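Local structure of dihydropyrimidine amidohydrolase (Dictyostelium discoideum, 2FTW) at residues A[89-94]-A[450-455]; A[47-52]-A[443-448]. The protein catalyses the zinc-dependent, reversible hydrolytic ring opening of dihydropyrimidines such as 5,6-dihydrouracil, the second step of reductive pyrimidine degradation. All blocks are in the same frame, centred on the assembly; numbering follows the deposited sequence. Where two conformers were deposited one is given.

Both contacts are apolar and lie far from the zinc centre, their centres about 13 Å apart. Interaction 1 is the more buried: it sets the end of helix 82-91, part of the barrel, against strand 451-452 and the loop after it. Interaction 2 is a surface contact within the beta-sandwich, where segment 47-52 meets strand 444-448. Strands 444-448 and 451-452 are antiparallel neighbours in one sheet, so the two contacts share a framework, stitched by S453 N to V446 O at 2.9 Å; W447 of interaction 2 also packs on A91 and L452 of interaction 1. V90 and A91 are buried beneath L452 and C454, which keep some exposure, whereas a long lysine covers the outer contact.

Interaction 1: residues A[89-94]-A[450-455]; sequences AVAGGT and NKLSCV
V90 meets L452 and C454 through a single methyl group. Its CG2 lies 3.8 Å from L452 CD2 and 3.9 Å from C454 SG, so the valine branch fits against two side chains of the 450-455 segment at once. With chi1 at -62°, CG2 stands between the backbone N and the carbonyl carbon of V90, and the helix presents this methyl to strand 451-452 and the loop that follows it. V90 is buried and its side chain also rests on V446; a small branched residue fills such a place without needing a polar partner. L452 comes in at a slant, and it is the far end of its side chain, CD2, that does the touching. The compact thiol of C454 meets the same methyl through SG, its CB pointing toward the helix, and Q87 of helix 82-91 touches both L452 and C454.

Packing is looser toward A91, whose CB is 4.3 Å from L452 CD2, and on the outer side L452 and C454 retain some exposure. The helix ends here in a Schellman motif: T94 N bonds A89 O at 3.0 Å and G93 N bonds V90 O at 3.2 Å. G93, the C-prime residue, takes the positive phi (95°) that suits glycine, and the chain then enters barrel strand 94-101.

No hydrogen bond or charge pair joins the two segments, which implies that shape fit and exclusion of water hold them together; the directional bond from this helix end to the same sheet is made beside them, where V90 O accepts from T439 OG1 of strand 431-441.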
loop_
_atom_site.group_PDB
_atom_site.type_symbol
_atom_site.label_atom_id
_atom_site.label_comp_id
_atom_site.label_asym_id
_atom_site.label_seq_id
_atom_site.Cartn_x
_atom_site.Cartn_y
_atom_site.Cartn_z
ATOM N N ALA A 89 23.911 -31.585 1.006
ATOM C CA ALA A 89 23.889 -30.381 0.186
ATOM C C ALA A 89 24.071 -30.720 -1.290
ATOM O O ALA A 89 23.221 -30.351 -2.106
ATOM C CB ALA A 89 24.941 -29.419 0.639
ATOM N N VAL A 90 25.158 -31.424 -1.624
ATOM C CA VAL A 90 25.484 -31.715 -3.030
ATOM C C VAL A 90 24.509 -32.688 -3.717
ATOM O O VAL A 90 24.281 -32.604 -4.926
ATOM C CB VAL A 90 26.948 -32.204 -3.242
ATOM C CG1 VAL A 90 27.949 -31.128 -2.827
ATOM C CG2 VAL A 90 27.219 -33.535 -2.525
ATOM N N ALA A 91 23.921 -33.589 -2.945
ATOM C CA ALA A 91 22.848 -34.445 -3.438
ATOM C C ALA A 91 21.640 -33.637 -3.865
ATOM O O ALA A 91 20.810 -34.133 -4.618
ATOM C CB ALA A 91 22.441 -35.453 -2.368
ATOM N N GLY A 92 21.527 -32.405 -3.356
ATOM C CA GLY A 92 20.462 -31.474 -3.733
ATOM C C GLY A 92 20.861 -30.305 -4.625
ATOM O O GLY A 92 20.041 -29.422 -4.875
ATOM N N GLY A 93 22.104 -30.283 -5.101
ATOM C CA GLY A 93 22.562 -29.245 -6.037
ATOM C C GLY A 93 23.261 -28.039 -5.416
ATOM O O GLY A 93 23.582 -27.066 -6.120
ATOM N N THR A 94 23.522 -28.108 -4.112
ATOM C CA THR A 94 24.119 -27.010 -3.366
ATOM C C THR A 94 25.588 -27.351 -3.143
ATOM O O THR A 94 25.905 -28.399 -2.597
ATOM C CB THR A 94 23.326 -26.784 -2.035
ATOM O OG1 THR A 94 22.008 -26.324 -2.346
ATOM C CG2 THR A 94 23.984 -25.762 -1.107
ATOM N N ASN A 450 22.233 -41.113 -8.915
ATOM C CA ASN A 450 21.637 -41.264 -7.578
ATOM C C ASN A 450 22.600 -41.748 -6.465
ATOM O O ASN A 450 22.150 -42.332 -5.474
ATOM C CB ASN A 450 20.405 -42.191 -7.669
ATOM C CG ASN A 450 19.326 -41.852 -6.639
ATOM O OD1 ASN A 450 19.071 -40.675 -6.347
ATOM N ND2 ASN A 450 18.666 -42.891 -6.100
ATOM N N LYS A 451 23.906 -41.499 -6.607
ATOM C CA LYS A 451 24.892 -41.930 -5.607
ATOM C C LYS A 451 25.937 -40.855 -5.297
ATOM O O LYS A 451 26.310 -40.075 -6.167
ATOM C CB LYS A 451 25.590 -43.223 -6.069
ATOM C CG LYS A 451 24.638 -44.383 -6.402
ATOM C CD LYS A 451 23.841 -44.871 -5.172
ATOM C CE LYS A 451 22.472 -45.454 -5.549
ATOM N NZ LYS A 451 21.523 -45.462 -4.388
ATOM N N LEU A 452 26.418 -40.844 -4.054
ATOM C CA LEU A 452 27.464 -39.897 -3.622
ATOM C C LEU A 452 28.847 -40.458 -3.912
ATOM O O LEU A 452 29.078 -41.656 -3.785
ATOM C CB LEU A 452 27.337 -39.559 -2.125
ATOM C CG LEU A 452 26.126 -38.703 -1.717
ATOM C CD1 LEU A 452 25.747 -38.903 -0.246
ATOM C CD2 LEU A 452 26.360 -37.222 -2.001
ATOM N N SER A 453 29.748 -39.576 -4.333
ATOM C CA SER A 453 31.165 -39.890 -4.492
ATOM C C SER A 453 31.964 -38.698 -3.949
ATOM O O SER A 453 32.782 -38.099 -4.640
ATOM C CB SER A 453 31.503 -40.198 -5.962
ATOM O OG SER A 453 31.018 -39.195 -6.857
ATOM N N CYS A 454 31.691 -38.354 -2.694
ATOM C CA CYS A 454 32.362 -37.243 -2.032
ATOM C C CYS A 454 33.737 -37.640 -1.515
ATOM O O CYS A 454 34.048 -38.830 -1.373
ATOM C CB CYS A 454 31.526 -36.738 -0.862
ATOM S SG CYS A 454 29.964 -36.003 -1.332
ATOM N N VAL A 455 34.560 -36.630 -1.248
ATOM C CA VAL A 455 35.793 -36.812 -0.480
ATOM C C VAL A 455 35.769 -35.901 0.769
ATOM O O VAL A 455 35.758 -34.674 0.665
ATOM C CB VAL A 455 37.036 -36.578 -1.363
ATOM C CG1 VAL A 455 38.327 -36.522 -0.517
ATOM C CG2 VAL A 455 37.139 -37.689 -2.407
#

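Interaction 2: residues A[47-52]-A[443-448]; sequences GIKVVD and GNIVWS
D52 OD1, gripped by both T54 OG1 and N14 ND2, ties down the end of the 47-52 segment, whose V51 and K49 meet I445. This is packing within the beta-sandwich: strand 50-52 closes one side of a four-stranded sheet, pairing in parallel with strand 10-13, while I445 belongs to strand 444-448 of the other sheet. I10 of strand 10-13 touches K49, V51 and I445 alike and joins the apolar layer between them.

I445 carries the contact. Its chi2 of 175° stretches the chain, so that CD1 is the atom presented to the 47-52 segment. Isoleucine suits this place because its CG1-CD1 arm spans much of the gap, V51 CA and I445 CA being 9.6 Å apart, while the branch at CB keeps the chain stiff. K49 suits the solvent side, where its amine need not be buried. Its side chain crosses that of I445 at about a right angle, and the bend at chi4 (57°) turns NZ aside, so that CE alone makes the touch; its 3.5 Å to I445 CD1 is tight and doubtful, as K49 has two conformers. Beyond I445, V446 and W447 form a classic beta bulge opposite T439, where the strand turns a corner. The firmer apolar touch is V51 CG2 to I445 CD1, 4.0 Å.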
loop_
_atom_site.group_PDB
_atom_site.type_symbol
_atom_site.label_atom_id
_atom_site.label_comp_id
_atom_site.label_asym_id
_atom_site.label_seq_id
_atom_site.Cartn_x
_atom_site.Cartn_y
_atom_site.Cartn_z
ATOM N N GLY A 47 41.361 -38.904 -23.269
ATOM C CA GLY A 47 41.350 -39.198 -21.847
ATOM C C GLY A 47 40.492 -38.316 -20.958
ATOM O O GLY A 47 40.380 -38.595 -19.758
ATOM N N ILE A 48 39.893 -37.257 -21.512
ATOM C CA ILE A 48 39.078 -36.349 -20.695
ATOM C C ILE A 48 37.701 -36.935 -20.388
ATOM O O ILE A 48 37.035 -37.466 -21.271
ATOM C CB ILE A 48 38.913 -34.946 -21.334
ATOM C CG1 ILE A 48 38.289 -33.984 -20.314
ATOM C CG2 ILE A 48 38.064 -34.994 -22.615
ATOM C CD1 ILE A 48 38.421 -32.528 -20.680
ATOM N N LYS A 49 37.281 -36.821 -19.132
ATOM C CA LYS A 49 35.963 -37.298 -18.734
ATOM C C LYS A 49 34.868 -36.436 -19.353
ATOM O O LYS A 49 34.946 -35.207 -19.360
ATOM C CB LYS A 49 35.805 -37.317 -17.214
ATOM C CG LYS A 49 34.399 -37.695 -16.788
ATOM C CD LYS A 49 34.362 -38.515 -15.526
ATOM C CE LYS A 49 32.929 -38.929 -15.204
ATOM N NZ LYS A 49 32.264 -39.696 -16.300
ATOM N N VAL A 50 33.845 -37.092 -19.893
ATOM C CA VAL A 50 32.748 -36.375 -20.520
ATOM C C VAL A 50 31.439 -36.701 -19.837
ATOM O O VAL A 50 31.127 -37.861 -19.610
ATOM C CB VAL A 50 32.626 -36.696 -22.019
ATOM C CG1 VAL A 50 31.447 -35.921 -22.635
ATOM C CG2 VAL A 50 33.918 -36.359 -22.746
ATOM N N VAL A 51 30.679 -35.658 -19.512
ATOM C CA VAL A 51 29.330 -35.799 -18.967
ATOM C C VAL A 51 28.333 -35.311 -20.015
ATOM O O VAL A 51 28.558 -34.292 -20.664
ATOM C CB VAL A 51 29.146 -34.973 -17.674
ATOM C CG1 VAL A 51 27.750 -35.181 -17.091
ATOM C CG2 VAL A 51 30.190 -35.354 -16.646
ATOM N N ASP A 52 27.234 -36.041 -20.173
ATOM C CA ASP A 52 26.177 -35.649 -21.098
ATOM C C ASP A 52 25.100 -34.871 -20.345
ATOM O O ASP A 52 24.582 -35.335 -19.325
ATOM C CB ASP A 52 25.562 -36.889 -21.744
ATOM C CG ASP A 52 24.807 -36.584 -23.038
ATOM O OD1 ASP A 52 24.644 -35.405 -23.419
ATOM O OD2 ASP A 52 24.370 -37.554 -23.690
ATOM N N GLY A 443 35.450 -29.288 -10.444
ATOM C CA GLY A 443 35.662 -30.160 -11.588
ATOM C C GLY A 443 35.522 -31.652 -11.332
ATOM O O GLY A 443 35.825 -32.442 -12.210
ATOM N N ASN A 444 35.046 -32.038 -10.145
ATOM C CA ASN A 444 34.925 -33.445 -9.760
ATOM C C ASN A 444 33.468 -33.804 -9.498
ATOM O O ASN A 444 32.732 -33.029 -8.859
ATOM C CB ASN A 444 35.733 -33.737 -8.485
ATOM C CG ASN A 444 37.245 -33.615 -8.682
ATOM O OD1 ASN A 444 37.810 -34.137 -9.640
ATOM N ND2 ASN A 444 37.904 -32.948 -7.748
ATOM N N ILE A 445 33.052 -34.978 -9.975
ATOM C CA ILE A 445 31.696 -35.472 -9.700
ATOM C C ILE A 445 31.608 -35.946 -8.257
ATOM O O ILE A 445 32.370 -36.819 -7.832
ATOM C CB ILE A 445 31.276 -36.628 -10.648
ATOM C CG1 ILE A 445 31.062 -36.097 -12.067
ATOM C CG2 ILE A 445 29.985 -37.331 -10.144
ATOM C CD1 ILE A 445 30.753 -37.196 -13.113
ATOM N N VAL A 446 30.645 -35.383 -7.527
ATOM C CA VAL A 446 30.395 -35.733 -6.126
ATOM C C VAL A 446 28.985 -36.311 -5.921
ATOM O O VAL A 446 28.708 -36.913 -4.890
ATOM C CB VAL A 446 30.606 -34.517 -5.195
ATOM C CG1 VAL A 446 32.090 -34.148 -5.114
ATOM C CG2 VAL A 446 29.776 -33.320 -5.649
ATOM N N TRP A 447 28.110 -36.106 -6.912
ATOM C CA TRP A 447 26.793 -36.720 -6.962
ATOM C C TRP A 447 26.458 -37.039 -8.422
ATOM O O TRP A 447 26.593 -36.178 -9.306
ATOM C CB TRP A 447 25.755 -35.760 -6.364
ATOM C CG TRP A 447 24.318 -36.167 -6.497
ATOM C CD1 TRP A 447 23.411 -35.655 -7.369
ATOM C CD2 TRP A 447 23.610 -37.123 -5.703
ATOM N NE1 TRP A 447 22.189 -36.237 -7.184
ATOM C CE2 TRP A 447 22.279 -37.145 -6.168
ATOM C CE3 TRP A 447 23.970 -37.968 -4.652
ATOM C CZ2 TRP A 447 21.296 -37.985 -5.617
ATOM C CZ3 TRP A 447 22.983 -38.804 -4.096
ATOM C CH2 TRP A 447 21.669 -38.803 -4.586
ATOM N N SER A 448 26.035 -38.280 -8.660
ATOM C CA SER A 448 25.646 -38.747 -9.993
ATOM C C SER A 448 24.992 -40.120 -9.887
ATOM O O SER A 448 25.275 -40.872 -8.949
ATOM C CB SER A 448 26.860 -38.857 -10.922
ATOM O OG SER A 448 27.632 -40.016 -10.628
#